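Gluconate kinase (Lactobacillus acidophilus, PDB 3LL3) binds ATP and d-xylulose and probably phosphorylates a sugar or sugar acid such as gluconate, as a kinase of the FGGY carbohydrate kinase family. Local coordinates at residues A[33-38]-A[45-50]; A[51-56]-A[162-167]; A[376-381]-A[469-474]; A[380-385]-A[480-485]. One frame throughout, in Å; residues are numbered along the deposited sequence.

Contact 1. Residues A[33-38]-A[45-50]; sequences KGYPLI and AEEDPK
The carboxylate of Glu47 comes up to the rim of the Tyr35 ring, with OE2 3.8 Å from CE2 of the tyrosine. OE2 lies at the edge, near the ring plane, and the planes of ring and carboxylate stand 89° apart. Glu47 reaches the spot because its CG sits between the backbone N and the carbonyl carbon (chi1 38°) and the chain then runs out extended. The same OE2 lies 3.6 Å from Leu37 CD1, while Ile52 touches both the carboxylate and the ring. The hydroxyl of Tyr35 is held further off, by Gly12 and Thr16. With an alanine in place of Glu47, the Tyr35 edge and Leu37 CD1 would probably lose their neighbour and a gap would open beside Ile52.

The backbones meet in a single antiparallel bridge, the hydrogen-bonded pair of Ile38 and Glu46. Ile38 N gives a short, nearly straight bond to Glu46 O (2.6 Å), and Glu46 N returns one to Ile38 O (3.1 Å). Ile38 lays its CD1 alongside Glu47 CA at 3.9 Å. Beyond the bridge the chains part, and a water spans the gap, 2.8 Å from Pro36 O and 2.8 Å from Asp48 N. Asp48 is the N-cap of helix 49-65, its OD1 accepting from Lys50 N. This is the connection from the third strand to the first helix of the actin-like ATPase fold: edge strand 27-34, a loop, short strand 46-47 paired with 96-97, then the helix.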
loop_
_atom_site.group_PDB
_atom_site.type_symbol
_atom_site.label_atom_id
_atom_site.label_comp_id
_atom_site.label_asym_id
_atom_site.label_seq_id
_atom_site.Cartn_x
_atom_site.Cartn_y
_atom_site.Cartn_z
ATOM N N LYS A 33 -4.923 30.531 25.325
ATOM C CA LYS A 33 -4.533 29.700 26.470
ATOM C C LYS A 33 -5.100 28.283 26.342
ATOM O O LYS A 33 -6.270 28.103 25.989
ATOM C CB LYS A 33 -5.017 30.312 27.797
ATOM C CG LYS A 33 -4.406 31.678 28.152
ATOM C CD LYS A 33 -2.865 31.689 28.044
ATOM C CE LYS A 33 -2.299 33.110 28.165
ATOM N NZ LYS A 33 -0.868 33.202 27.746
ATOM N N GLY A 34 -4.283 27.277 26.650
ATOM C CA GLY A 34 -4.695 25.893 26.499
ATOM C C GLY A 34 -5.197 25.202 27.761
ATOM O O GLY A 34 -5.080 25.719 28.873
ATOM N N TYR A 35 -5.774 24.020 27.574
ATOM C CA TYR A 35 -6.199 23.168 28.681
ATOM C C TYR A 35 -5.944 21.729 28.276
ATOM O O TYR A 35 -5.949 21.414 27.095
ATOM C CB TYR A 35 -7.675 23.394 29.015
ATOM C CG TYR A 35 -8.456 24.010 27.880
ATOM C CD1 TYR A 35 -8.584 25.394 27.765
ATOM C CD2 TYR A 35 -9.043 23.211 26.910
ATOM C CE1 TYR A 35 -9.295 25.960 26.715
ATOM C CE2 TYR A 35 -9.750 23.761 25.860
ATOM C CZ TYR A 35 -9.882 25.133 25.762
ATOM O OH TYR A 35 -10.586 25.671 24.695
ATOM N N PRO A 36 -5.709 20.852 29.256
ATOM C CA PRO A 36 -5.365 19.464 28.942
ATOM C C PRO A 36 -6.593 18.681 28.492
ATOM O O PRO A 36 -7.713 18.979 28.921
ATOM C CB PRO A 36 -4.889 18.904 30.289
ATOM C CG PRO A 36 -5.026 20.019 31.295
ATOM C CD PRO A 36 -5.898 21.061 30.699
ATOM N N LEU A 37 -6.384 17.691 27.633
ATOM C CA LEU A 37 -7.442 16.748 27.322
ATOM C C LEU A 37 -7.419 15.654 28.378
ATOM O O LEU A 37 -6.354 15.260 28.847
ATOM C CB LEU A 37 -7.232 16.137 25.940
ATOM C CG LEU A 37 -8.495 15.701 25.191
ATOM C CD1 LEU A 37 -9.225 16.918 24.614
ATOM C CD2 LEU A 37 -8.139 14.724 24.075
ATOM N N ILE A 38 -8.593 15.172 28.764
ATOM C CA ILE A 38 -8.696 14.084 29.723
ATOM C C ILE A 38 -8.887 12.757 28.986
ATOM O O ILE A 38 -9.981 12.455 28.499
ATOM C CB ILE A 38 -9.858 14.318 30.689
ATOM C CG1 ILE A 38 -9.699 15.679 31.366
ATOM C CG2 ILE A 38 -9.938 13.197 31.717
ATOM C CD1 ILE A 38 -10.930 16.144 32.095
ATOM N N ALA A 45 -12.085 11.348 25.748
ATOM C CA ALA A 45 -11.676 12.667 25.297
ATOM C C ALA A 45 -12.558 13.734 25.930
ATOM O O ALA A 45 -13.565 14.145 25.347
ATOM C CB ALA A 45 -11.736 12.741 23.775
ATOM N N GLU A 46 -12.185 14.161 27.134
ATOM C CA GLU A 46 -12.971 15.119 27.907
ATOM C C GLU A 46 -12.109 16.318 28.259
ATOM O O GLU A 46 -10.879 16.239 28.247
ATOM C CB GLU A 46 -13.481 14.488 29.209
ATOM C CG GLU A 46 -14.339 13.244 29.032
ATOM C CD GLU A 46 -14.823 12.674 30.362
ATOM O OE1 GLU A 46 -14.455 13.216 31.426
ATOM O OE2 GLU A 46 -15.578 11.685 30.344
ATOM N N GLU A 47 -12.749 17.436 28.566
ATOM C CA GLU A 47 -12.014 18.536 29.165
ATOM C C GLU A 47 -12.836 19.164 30.273
ATOM O O GLU A 47 -14.066 19.037 30.300
ATOM C CB GLU A 47 -11.554 19.562 28.116
ATOM C CG GLU A 47 -12.540 19.820 26.997
ATOM C CD GLU A 47 -11.888 20.428 25.750
ATOM O OE1 GLU A 47 -12.565 21.219 25.058
ATOM O OE2 GLU A 47 -10.713 20.124 25.458
ATOM N N ASP A 48 -12.143 19.820 31.199
ATOM C CA ASP A 48 -12.774 20.422 32.372
ATOM C C ASP A 48 -13.358 21.797 32.029
ATOM O O ASP A 48 -12.616 22.737 31.727
ATOM C CB ASP A 48 -11.750 20.532 33.509
ATOM C CG ASP A 48 -12.360 21.036 34.819
ATOM O OD1 ASP A 48 -13.474 21.606 34.808
ATOM O OD2 ASP A 48 -11.706 20.865 35.870
ATOM N N PRO A 49 -14.697 21.911 32.059
ATOM C CA PRO A 49 -15.369 23.169 31.722
ATOM C C PRO A 49 -14.888 24.325 32.598
ATOM O O PRO A 49 -14.814 25.443 32.099
ATOM C CB PRO A 49 -16.844 22.856 31.984
ATOM C CG PRO A 49 -16.946 21.408 31.786
ATOM C CD PRO A 49 -15.667 20.839 32.335
ATOM N N LYS A 50 -14.556 24.055 33.861
ATOM C CA LYS A 50 -14.018 25.090 34.756
ATOM C C LYS A 50 -12.670 25.664 34.269
ATOM O O LYS A 50 -12.456 26.882 34.306
ATOM C CB LYS A 50 -13.885 24.557 36.187
ATOM C CG LYS A 50 -15.209 24.333 36.882
ATOM C CD LYS A 50 -15.036 23.607 38.206
ATOM C CE LYS A 50 -16.237 23.830 39.103
ATOM N NZ LYS A 50 -16.438 25.283 39.375
HETATM O O HOH W 1 -9.324 19.796 31.061
#

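Contact 2. Residues A[51-56]-A[162-167]; sequences LIFDAV and IFRLTG
Phe53 does nearly all the work on helix 49-65, its ring lying against Arg164. With CG anti to the backbone N (chi1 179°), the ring projects to the neighbouring helix, where Arg164 CB sits over one face, 3.8 Å from the ring centroid, in a CH-pi contact. The arginine bends at chi2 and chi3 and folds back, so that the CD1-CE1 side of the phenyl lies over one face of its guanidinium, CE1 of Phe53 being 3.4 Å from NH2 of Arg164. The two planes are 45° apart, too inclined for a parallel stack. At the ring edge, Phe53 CE2 meets Leu165 CD2 at 3.9 Å. Shortening Phe53 to an alanine is likely to leave the bent Arg164 chain without the surface it folds over and to open a gap beside Leu165.

One residue on, Asp54 OD1 faces the guanidinium across two waters, which are only weakly bonded to Arg164; the firmer partners of Arg164 are Tyr160 at NH1 and Tyr221 at NH2. Tyr221 also meets the Phe53 ring edge-to-face. Further along, Val56 turns to Trp76 of strand 70-78, which Leu165 touches as well. Two helices packed side by side on a central mixed sheet are characteristic of the actin-like N-terminal domain of FGGY kinases.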
loop_
_atom_site.group_PDB
_atom_site.type_symbol
_atom_site.label_atom_id
_atom_site.label_comp_id
_atom_site.label_asym_id
_atom_site.label_seq_id
_atom_site.Cartn_x
_atom_site.Cartn_y
_atom_site.Cartn_z
ATOM N N LEU A 51 -11.775 24.784 33.824
ATOM C CA LEU A 51 -10.502 25.199 33.227
ATOM C C LEU A 51 -10.708 26.026 31.968
ATOM O O LEU A 51 -10.054 27.054 31.769
ATOM C CB LEU A 51 -9.629 23.985 32.899
ATOM C CG LEU A 51 -8.787 23.450 34.053
ATOM C CD1 LEU A 51 -9.605 23.433 35.339
ATOM C CD2 LEU A 51 -8.241 22.068 33.741
ATOM N N ILE A 52 -11.613 25.573 31.110
ATOM C CA ILE A 52 -11.891 26.298 29.883
ATOM C C ILE A 52 -12.412 27.687 30.213
ATOM O O ILE A 52 -11.954 28.685 29.636
ATOM C CB ILE A 52 -12.900 25.553 28.990
ATOM C CG1 ILE A 52 -12.272 24.259 28.468
ATOM C CG2 ILE A 52 -13.351 26.445 27.850
ATOM C CD1 ILE A 52 -13.157 23.466 27.517
ATOM N N PHE A 53 -13.351 27.761 31.155
ATOM C CA PHE A 53 -13.909 29.049 31.536
ATOM C C PHE A 53 -12.862 29.966 32.179
ATOM O O PHE A 53 -12.873 31.167 31.946
ATOM C CB PHE A 53 -15.119 28.901 32.459
ATOM C CG PHE A 53 -15.704 30.214 32.876
ATOM C CD1 PHE A 53 -15.513 30.700 34.156
ATOM C CD2 PHE A 53 -16.413 30.986 31.971
ATOM C CE1 PHE A 53 -16.037 31.927 34.531
ATOM C CE2 PHE A 53 -16.936 32.208 32.338
ATOM C CZ PHE A 53 -16.754 32.678 33.618
ATOM N N ASP A 54 -11.968 29.395 32.985
ATOM C CA ASP A 54 -10.840 30.151 33.531
ATOM C C ASP A 54 -9.950 30.713 32.408
ATOM O O ASP A 54 -9.547 31.876 32.447
ATOM C CB ASP A 54 -10.010 29.278 34.479
ATOM C CG ASP A 54 -10.713 29.010 35.816
ATOM O OD1 ASP A 54 -11.804 29.574 36.064
ATOM O OD2 ASP A 54 -10.169 28.237 36.631
ATOM N N ALA A 55 -9.636 29.892 31.410
ATOM C CA ALA A 55 -8.858 30.382 30.267
ATOM C C ALA A 55 -9.596 31.539 29.597
ATOM O O ALA A 55 -8.998 32.551 29.251
ATOM C CB ALA A 55 -8.582 29.262 29.270
ATOM N N VAL A 56 -10.908 31.397 29.452
ATOM C CA VAL A 56 -11.743 32.424 28.837
ATOM C C VAL A 56 -11.656 33.770 29.562
ATOM O O VAL A 56 -11.508 34.811 28.919
ATOM C CB VAL A 56 -13.225 31.977 28.760
ATOM C CG1 VAL A 56 -14.119 33.156 28.516
ATOM C CG2 VAL A 56 -13.398 30.949 27.664
ATOM N N ILE A 162 -21.322 30.881 28.290
ATOM C CA ILE A 162 -22.261 31.985 28.308
ATOM C C ILE A 162 -23.136 31.948 29.569
ATOM O O ILE A 162 -23.545 32.986 30.083
ATOM C CB ILE A 162 -23.090 32.009 27.029
ATOM C CG1 ILE A 162 -22.156 32.366 25.859
ATOM C CG2 ILE A 162 -24.243 33.013 27.139
ATOM C CD1 ILE A 162 -22.776 32.256 24.502
ATOM N N PHE A 163 -23.393 30.750 30.076
ATOM C CA PHE A 163 -24.227 30.614 31.260
ATOM C C PHE A 163 -23.482 31.180 32.459
ATOM O O PHE A 163 -24.053 31.912 33.271
ATOM C CB PHE A 163 -24.591 29.155 31.503
ATOM C CG PHE A 163 -25.338 28.923 32.785
ATOM C CD1 PHE A 163 -26.563 29.531 33.005
ATOM C CD2 PHE A 163 -24.816 28.094 33.768
ATOM C CE1 PHE A 163 -27.266 29.317 34.190
ATOM C CE2 PHE A 163 -25.520 27.868 34.964
ATOM C CZ PHE A 163 -26.739 28.483 35.170
ATOM N N ARG A 164 -22.198 30.857 32.558
ATOM C CA ARG A 164 -21.408 31.356 33.663
ATOM C C ARG A 164 -21.407 32.879 33.629
ATOM O O ARG A 164 -21.505 33.518 34.673
ATOM C CB ARG A 164 -19.985 30.802 33.625
ATOM C CG ARG A 164 -19.879 29.316 33.973
ATOM C CD ARG A 164 -20.035 29.056 35.475
ATOM N NE ARG A 164 -19.050 29.787 36.264
ATOM C CZ ARG A 164 -17.807 29.374 36.499
ATOM N NH1 ARG A 164 -17.380 28.219 36.016
ATOM N NH2 ARG A 164 -16.979 30.132 37.213
ATOM N N LEU A 165 -21.331 33.460 32.431
ATOM C CA LEU A 165 -21.245 34.921 32.305
ATOM C C LEU A 165 -22.554 35.694 32.549
ATOM O O LEU A 165 -22.521 36.817 33.066
ATOM C CB LEU A 165 -20.647 35.322 30.947
ATOM C CG LEU A 165 -19.176 34.975 30.743
ATOM C CD1 LEU A 165 -18.773 35.213 29.277
ATOM C CD2 LEU A 165 -18.289 35.784 31.676
ATOM N N THR A 166 -23.690 35.110 32.164
ATOM C CA THR A 166 -24.952 35.846 32.141
ATOM C C THR A 166 -26.068 35.178 32.925
ATOM O O THR A 166 -27.135 35.763 33.078
ATOM C CB THR A 166 -25.499 35.987 30.710
ATOM O OG1 THR A 166 -25.879 34.691 30.217
ATOM C CG2 THR A 166 -24.466 36.633 29.781
ATOM N N GLY A 167 -25.854 33.942 33.368
ATOM C CA GLY A 167 -26.912 33.196 34.024
ATOM C C GLY A 167 -28.002 32.742 33.059
ATOM O O GLY A 167 -29.045 32.251 33.481
HETATM O O HOH W 2 -13.936 28.011 36.427
HETATM O O HOH W 3 -13.892 31.123 37.802
#

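Contact 3. Residues A[376-381]-A[469-474]; sequences IIFNLY and ATYQKL
Phe378 pushes the far end of its ring into the angle between Tyr471 and Leu474, which are three residues apart and so lie on the same face of helix 465-485. CZ of the phenylalanine comes 3.7 Å from CD1 of Tyr471. The two rings are inclined at 72° with centroids 5.9 Å apart, an oblique pairing that is neither a stack nor a true edge-to-face contact. Leu474 meets the phenyl differently: its CD2 lies at the ring edge, in plane, 3.9 Å from Phe378 CE2. The leucine's CG is anti to its backbone N (chi1 179°), and this carries CD2 to the phenyl rim. All three side chains are buried, and their contact is wholly apolar.

The backbones keep well apart, the closest CA atoms, those of Phe378 and Tyr471, being 9.1 Å from each other, so one long aromatic side chain spans the gap between the helices. The hydroxyl of Tyr471 points past this packing to Glu374, one turn earlier on helix 365-388, and its hydrogen bond there ties the same two helices a second time.

More aromatic residues flank the site: Tyr478 meets Phe378 with planes at about 40°, and Phe475 meets Tyr381 edge-to-face. Helix 407-417 closes in through Leu412 and Ile416, which touch both Ile377 and Tyr471, while Leu380 turns to strand 254-259 of the C-terminal domain sheet.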
loop_
_atom_site.group_PDB
_atom_site.type_symbol
_atom_site.label_atom_id
_atom_site.label_comp_id
_atom_site.label_asym_id
_atom_site.label_seq_id
_atom_site.Cartn_x
_atom_site.Cartn_y
_atom_site.Cartn_z
ATOM N N ILE A 376 -3.746 12.500 -0.024
ATOM C CA ILE A 376 -4.371 13.374 0.952
ATOM C C ILE A 376 -5.402 14.260 0.240
ATOM O O ILE A 376 -6.548 14.347 0.656
ATOM C CB ILE A 376 -3.327 14.223 1.696
ATOM C CG1 ILE A 376 -2.624 13.378 2.758
ATOM C CG2 ILE A 376 -3.990 15.423 2.384
ATOM C CD1 ILE A 376 -1.362 13.994 3.294
ATOM N N ILE A 377 -4.998 14.850 -0.877
ATOM C CA ILE A 377 -5.864 15.754 -1.642
ATOM C C ILE A 377 -6.994 15.014 -2.356
ATOM O O ILE A 377 -8.116 15.518 -2.438
ATOM C CB ILE A 377 -5.024 16.541 -2.684
ATOM C CG1 ILE A 377 -3.949 17.356 -1.968
ATOM C CG2 ILE A 377 -5.918 17.465 -3.532
ATOM C CD1 ILE A 377 -3.070 18.181 -2.945
ATOM N N PHE A 378 -6.687 13.836 -2.909
ATOM C CA PHE A 378 -7.706 13.006 -3.549
ATOM C C PHE A 378 -8.834 12.680 -2.549
ATOM O O PHE A 378 -10.016 12.684 -2.889
ATOM C CB PHE A 378 -7.103 11.689 -4.072
ATOM C CG PHE A 378 -6.551 11.757 -5.481
ATOM C CD1 PHE A 378 -7.215 12.462 -6.476
ATOM C CD2 PHE A 378 -5.395 11.060 -5.810
ATOM C CE1 PHE A 378 -6.726 12.497 -7.769
ATOM C CE2 PHE A 378 -4.898 11.078 -7.106
ATOM C CZ PHE A 378 -5.562 11.796 -8.090
ATOM N N ASN A 379 -8.454 12.377 -1.314
ATOM C CA ASN A 379 -9.425 12.018 -0.282
ATOM C C ASN A 379 -10.379 13.207 -0.043
ATOM O O ASN A 379 -11.593 13.041 0.026
ATOM C CB ASN A 379 -8.669 11.640 0.993
ATOM C CG ASN A 379 -9.584 11.206 2.132
ATOM O OD1 ASN A 379 -9.386 11.620 3.278
ATOM N ND2 ASN A 379 -10.562 10.365 1.833
ATOM N N LEU A 380 -9.800 14.398 0.055
ATOM C CA LEU A 380 -10.567 15.636 0.196
ATOM C C LEU A 380 -11.453 15.892 -1.018
ATOM O O LEU A 380 -12.562 16.409 -0.890
ATOM C CB LEU A 380 -9.623 16.825 0.415
ATOM C CG LEU A 380 -8.952 16.906 1.794
ATOM C CD1 LEU A 380 -7.653 17.728 1.730
ATOM C CD2 LEU A 380 -9.887 17.442 2.854
ATOM N N TYR A 381 -10.958 15.551 -2.204
ATOM C CA TYR A 381 -11.741 15.760 -3.413
ATOM C C TYR A 381 -12.870 14.756 -3.474
ATOM O O TYR A 381 -13.936 15.034 -4.020
ATOM C CB TYR A 381 -10.859 15.639 -4.647
ATOM C CG TYR A 381 -11.598 15.776 -5.952
ATOM C CD1 TYR A 381 -12.215 16.975 -6.312
ATOM C CD2 TYR A 381 -11.665 14.718 -6.833
ATOM C CE1 TYR A 381 -12.883 17.096 -7.523
ATOM C CE2 TYR A 381 -12.319 14.826 -8.038
ATOM C CZ TYR A 381 -12.925 16.015 -8.388
ATOM O OH TYR A 381 -13.563 16.109 -9.610
ATOM N N ALA A 469 -5.987 17.203 -16.469
ATOM C CA ALA A 469 -6.351 16.024 -17.247
ATOM C C ALA A 469 -5.721 14.750 -16.681
ATOM O O ALA A 469 -6.370 13.692 -16.619
ATOM C CB ALA A 469 -5.965 16.200 -18.714
ATOM N N THR A 470 -4.455 14.848 -16.286
ATOM C CA THR A 470 -3.775 13.688 -15.718
ATOM C C THR A 470 -4.545 13.211 -14.470
ATOM O O THR A 470 -4.857 12.025 -14.313
ATOM C CB THR A 470 -2.342 14.047 -15.316
ATOM O OG1 THR A 470 -1.599 14.464 -16.477
ATOM C CG2 THR A 470 -1.669 12.851 -14.666
ATOM N N TYR A 471 -4.864 14.156 -13.595
ATOM C CA TYR A 471 -5.542 13.830 -12.356
ATOM C C TYR A 471 -6.955 13.344 -12.605
ATOM O O TYR A 471 -7.466 12.500 -11.885
ATOM C CB TYR A 471 -5.503 15.017 -11.383
ATOM C CG TYR A 471 -4.122 15.181 -10.801
ATOM C CD1 TYR A 471 -3.542 14.154 -10.056
ATOM C CD2 TYR A 471 -3.378 16.326 -11.037
ATOM C CE1 TYR A 471 -2.269 14.280 -9.540
ATOM C CE2 TYR A 471 -2.102 16.459 -10.536
ATOM C CZ TYR A 471 -1.554 15.439 -9.788
ATOM O OH TYR A 471 -0.284 15.589 -9.294
ATOM N N GLN A 472 -7.582 13.878 -13.641
ATOM C CA GLN A 472 -8.938 13.474 -13.981
ATOM C C GLN A 472 -8.972 12.012 -14.409
ATOM O O GLN A 472 -9.954 11.298 -14.162
ATOM C CB GLN A 472 -9.484 14.371 -15.088
ATOM C CG GLN A 472 -10.975 14.287 -15.287
ATOM C CD GLN A 472 -11.541 15.555 -15.916
ATOM O OE1 GLN A 472 -10.893 16.610 -15.918
ATOM N NE2 GLN A 472 -12.756 15.457 -16.452
ATOM N N LYS A 473 -7.897 11.566 -15.054
ATOM C CA LYS A 473 -7.798 10.179 -15.446
ATOM C C LYS A 473 -7.378 9.297 -14.267
ATOM O O LYS A 473 -7.776 8.135 -14.175
ATOM C CB LYS A 473 -6.850 10.007 -16.648
ATOM C CG LYS A 473 -6.556 8.551 -16.968
ATOM C CD LYS A 473 -5.844 8.368 -18.311
ATOM C CE LYS A 473 -5.912 6.911 -18.775
ATOM N NZ LYS A 473 -5.472 6.768 -20.187
ATOM N N LEU A 474 -6.602 9.856 -13.347
ATOM C CA LEU A 474 -6.083 9.071 -12.227
ATOM C C LEU A 474 -7.064 8.915 -11.054
ATOM O O LEU A 474 -7.008 7.917 -10.331
ATOM C CB LEU A 474 -4.759 9.650 -11.734
ATOM C CG LEU A 474 -4.120 8.939 -10.536
ATOM C CD1 LEU A 474 -3.784 7.476 -10.885
ATOM C CD2 LEU A 474 -2.873 9.714 -10.100
#

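Contact 4. Residues A[380-385]-A[480-485]; sequences LYDAAS and EIRNAL
Asp382 and Arg482 reach for each other from opposite directions, and between these two segments their charged ends make the whole contact. The tight part is the salt bridge: Arg482 NH2 donates to Asp382 OD2 at 2.8 Å, a nearly straight bond with an N-H...O angle of 170°. The oxygen lies in the guanidinium plane, whereas the nitrogen comes to the syn side of OD2 but well out of the carboxylate plane. The carboxylate and guanidinium planes are 40° apart. The single nitrogen NH2 sits in the fork of the carboxylate, 2.9 Å from Asp382 OD1 as well, while Arg482 NE stays 3.5 Å from OD2, so this is not the flat two-pronged pairing. Arg482 leaves with CG anti to the backbone N (chi1 158°) and bends at chi2 and chi3, which brings NH2 to Asp382 and NH1 back to Asn483.

Away from this point the helices are loosely apposed, the nearest CA atoms, of Asp382 and Arg482, lying 10.6 Å apart. On the more open side exposed Asn483 holds its OD1 2.8 Å from Arg482 NH1. The guanidinium is thus gripped at both ends and its rotation largely fixed. On the same helix Ile481 packs on Phe492 of the second subunit, and Leu485 on Leu485 of that subunit.

Since Asp382 is buried, the positive charge beside it would be expected to favour its ionised form; the ion pair probably offsets part of the burial cost, adding an ionic link between two helices whose backbones stand well apart here.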
loop_
_atom_site.group_PDB
_atom_site.type_symbol
_atom_site.label_atom_id
_atom_site.label_comp_id
_atom_site.label_asym_id
_atom_site.label_seq_id
_atom_site.Cartn_x
_atom_site.Cartn_y
_atom_site.Cartn_z
ATOM N N LEU A 380 -9.800 14.398 0.055
ATOM C CA LEU A 380 -10.567 15.636 0.196
ATOM C C LEU A 380 -11.453 15.892 -1.018
ATOM O O LEU A 380 -12.562 16.409 -0.890
ATOM C CB LEU A 380 -9.623 16.825 0.415
ATOM C CG LEU A 380 -8.952 16.906 1.794
ATOM C CD1 LEU A 380 -7.653 17.728 1.730
ATOM C CD2 LEU A 380 -9.887 17.442 2.854
ATOM N N TYR A 381 -10.958 15.551 -2.204
ATOM C CA TYR A 381 -11.741 15.760 -3.413
ATOM C C TYR A 381 -12.870 14.756 -3.474
ATOM O O TYR A 381 -13.936 15.034 -4.020
ATOM C CB TYR A 381 -10.859 15.639 -4.647
ATOM C CG TYR A 381 -11.598 15.776 -5.952
ATOM C CD1 TYR A 381 -12.215 16.975 -6.312
ATOM C CD2 TYR A 381 -11.665 14.718 -6.833
ATOM C CE1 TYR A 381 -12.883 17.096 -7.523
ATOM C CE2 TYR A 381 -12.319 14.826 -8.038
ATOM C CZ TYR A 381 -12.925 16.015 -8.388
ATOM O OH TYR A 381 -13.563 16.109 -9.610
ATOM N N ASP A 382 -12.611 13.578 -2.915
ATOM C CA ASP A 382 -13.609 12.515 -2.784
ATOM C C ASP A 382 -14.771 13.035 -1.908
ATOM O O ASP A 382 -15.952 12.906 -2.261
ATOM C CB ASP A 382 -12.919 11.294 -2.147
ATOM C CG ASP A 382 -13.802 10.044 -2.100
ATOM O OD1 ASP A 382 -14.965 10.098 -2.536
ATOM O OD2 ASP A 382 -13.311 8.989 -1.639
ATOM N N ALA A 383 -14.432 13.639 -0.774
ATOM C CA ALA A 383 -15.453 14.197 0.119
ATOM C C ALA A 383 -16.168 15.368 -0.555
ATOM O O ALA A 383 -17.385 15.427 -0.560
ATOM C CB ALA A 383 -14.857 14.623 1.455
ATOM N N ALA A 384 -15.410 16.284 -1.145
ATOM C CA ALA A 384 -16.006 17.405 -1.882
ATOM C C ALA A 384 -16.994 16.944 -2.964
ATOM O O ALA A 384 -18.062 17.520 -3.132
ATOM C CB ALA A 384 -14.917 18.274 -2.498
ATOM N N SER A 385 -16.616 15.914 -3.705
ATOM C CA SER A 385 -17.435 15.387 -4.792
ATOM C C SER A 385 -18.771 14.817 -4.311
ATOM O O SER A 385 -19.753 14.833 -5.053
ATOM C CB SER A 385 -16.664 14.311 -5.568
ATOM O OG SER A 385 -15.532 14.865 -6.235
ATOM N N GLU A 480 -11.073 3.129 -7.510
ATOM C CA GLU A 480 -11.073 1.684 -7.713
ATOM C C GLU A 480 -10.343 0.994 -6.567
ATOM O O GLU A 480 -10.836 0.007 -6.034
ATOM C CB GLU A 480 -10.440 1.308 -9.048
ATOM C CG GLU A 480 -11.390 1.462 -10.222
ATOM C CD GLU A 480 -12.489 0.412 -10.222
ATOM O OE1 GLU A 480 -12.157 -0.781 -10.029
ATOM O OE2 GLU A 480 -13.679 0.779 -10.410
ATOM N N ILE A 481 -9.183 1.526 -6.180
ATOM C CA ILE A 481 -8.377 0.914 -5.118
ATOM C C ILE A 481 -9.079 1.053 -3.759
ATOM O O ILE A 481 -9.125 0.118 -2.955
ATOM C CB ILE A 481 -6.959 1.524 -5.063
ATOM C CG1 ILE A 481 -6.263 1.390 -6.424
ATOM C CG2 ILE A 481 -6.132 0.882 -3.958
ATOM C CD1 ILE A 481 -6.331 0.006 -7.049
ATOM N N ARG A 482 -9.659 2.218 -3.516
ATOM C CA ARG A 482 -10.456 2.420 -2.305
ATOM C C ARG A 482 -11.614 1.420 -2.226
ATOM O O ARG A 482 -11.846 0.788 -1.177
ATOM C CB ARG A 482 -10.944 3.870 -2.225
ATOM C CG ARG A 482 -12.143 4.096 -1.360
ATOM C CD ARG A 482 -13.385 4.215 -2.232
ATOM N NE ARG A 482 -13.721 5.601 -2.433
ATOM C CZ ARG A 482 -14.506 6.069 -3.400
ATOM N NH1 ARG A 482 -15.048 5.269 -4.305
ATOM N NH2 ARG A 482 -14.741 7.365 -3.454
ATOM N N ASN A 483 -12.325 1.266 -3.340
ATOM C CA ASN A 483 -13.424 0.318 -3.403
ATOM C C ASN A 483 -12.946 -1.106 -3.135
ATOM O O ASN A 483 -13.610 -1.874 -2.443
ATOM C CB ASN A 483 -14.133 0.385 -4.762
ATOM C CG ASN A 483 -14.907 1.690 -4.966
ATOM O OD1 ASN A 483 -15.156 2.450 -4.020
ATOM N ND2 ASN A 483 -15.288 1.952 -6.215
ATOM N N ALA A 484 -11.797 -1.459 -3.699
ATOM C CA ALA A 484 -11.316 -2.843 -3.617
ATOM C C ALA A 484 -11.015 -3.219 -2.177
ATOM O O ALA A 484 -11.223 -4.356 -1.762
ATOM C CB ALA A 484 -10.080 -3.039 -4.486
ATOM N N LEU A 485 -10.543 -2.243 -1.410
ATOM C CA LEU A 485 -10.123 -2.474 -0.032
ATOM C C LEU A 485 -11.172 -2.104 1.019
ATOM O O LEU A 485 -10.978 -2.385 2.189
ATOM C CB LEU A 485 -8.813 -1.723 0.261
ATOM C CG LEU A 485 -7.574 -2.304 -0.440
ATOM C CD1 LEU A 485 -6.411 -1.342 -0.330
ATOM C CD2 LEU A 485 -7.228 -3.670 0.169
#

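The contacts form two pairs in the two halves of the kinase. Contacts 1 and 2 come first along the chain, in the N-terminal domain, with centres 13 Å apart; both use helix 49-65, and Ile52 of contact 2 packs on Tyr35 and Glu47 of contact 1. Contacts 3 and 4 follow, centres 9 Å apart, two successive ties between helices 365-388 and 465-485, one aromatic and one ionic. Between the pairs the centres are 35 to 44 Å apart, on opposite sides of the chain's centre, with no touch. Each pair thus ties elements within one half of the kinase: strand, loop and helices in the first, two helices in the second, consistent with the two-domain FGGY architecture.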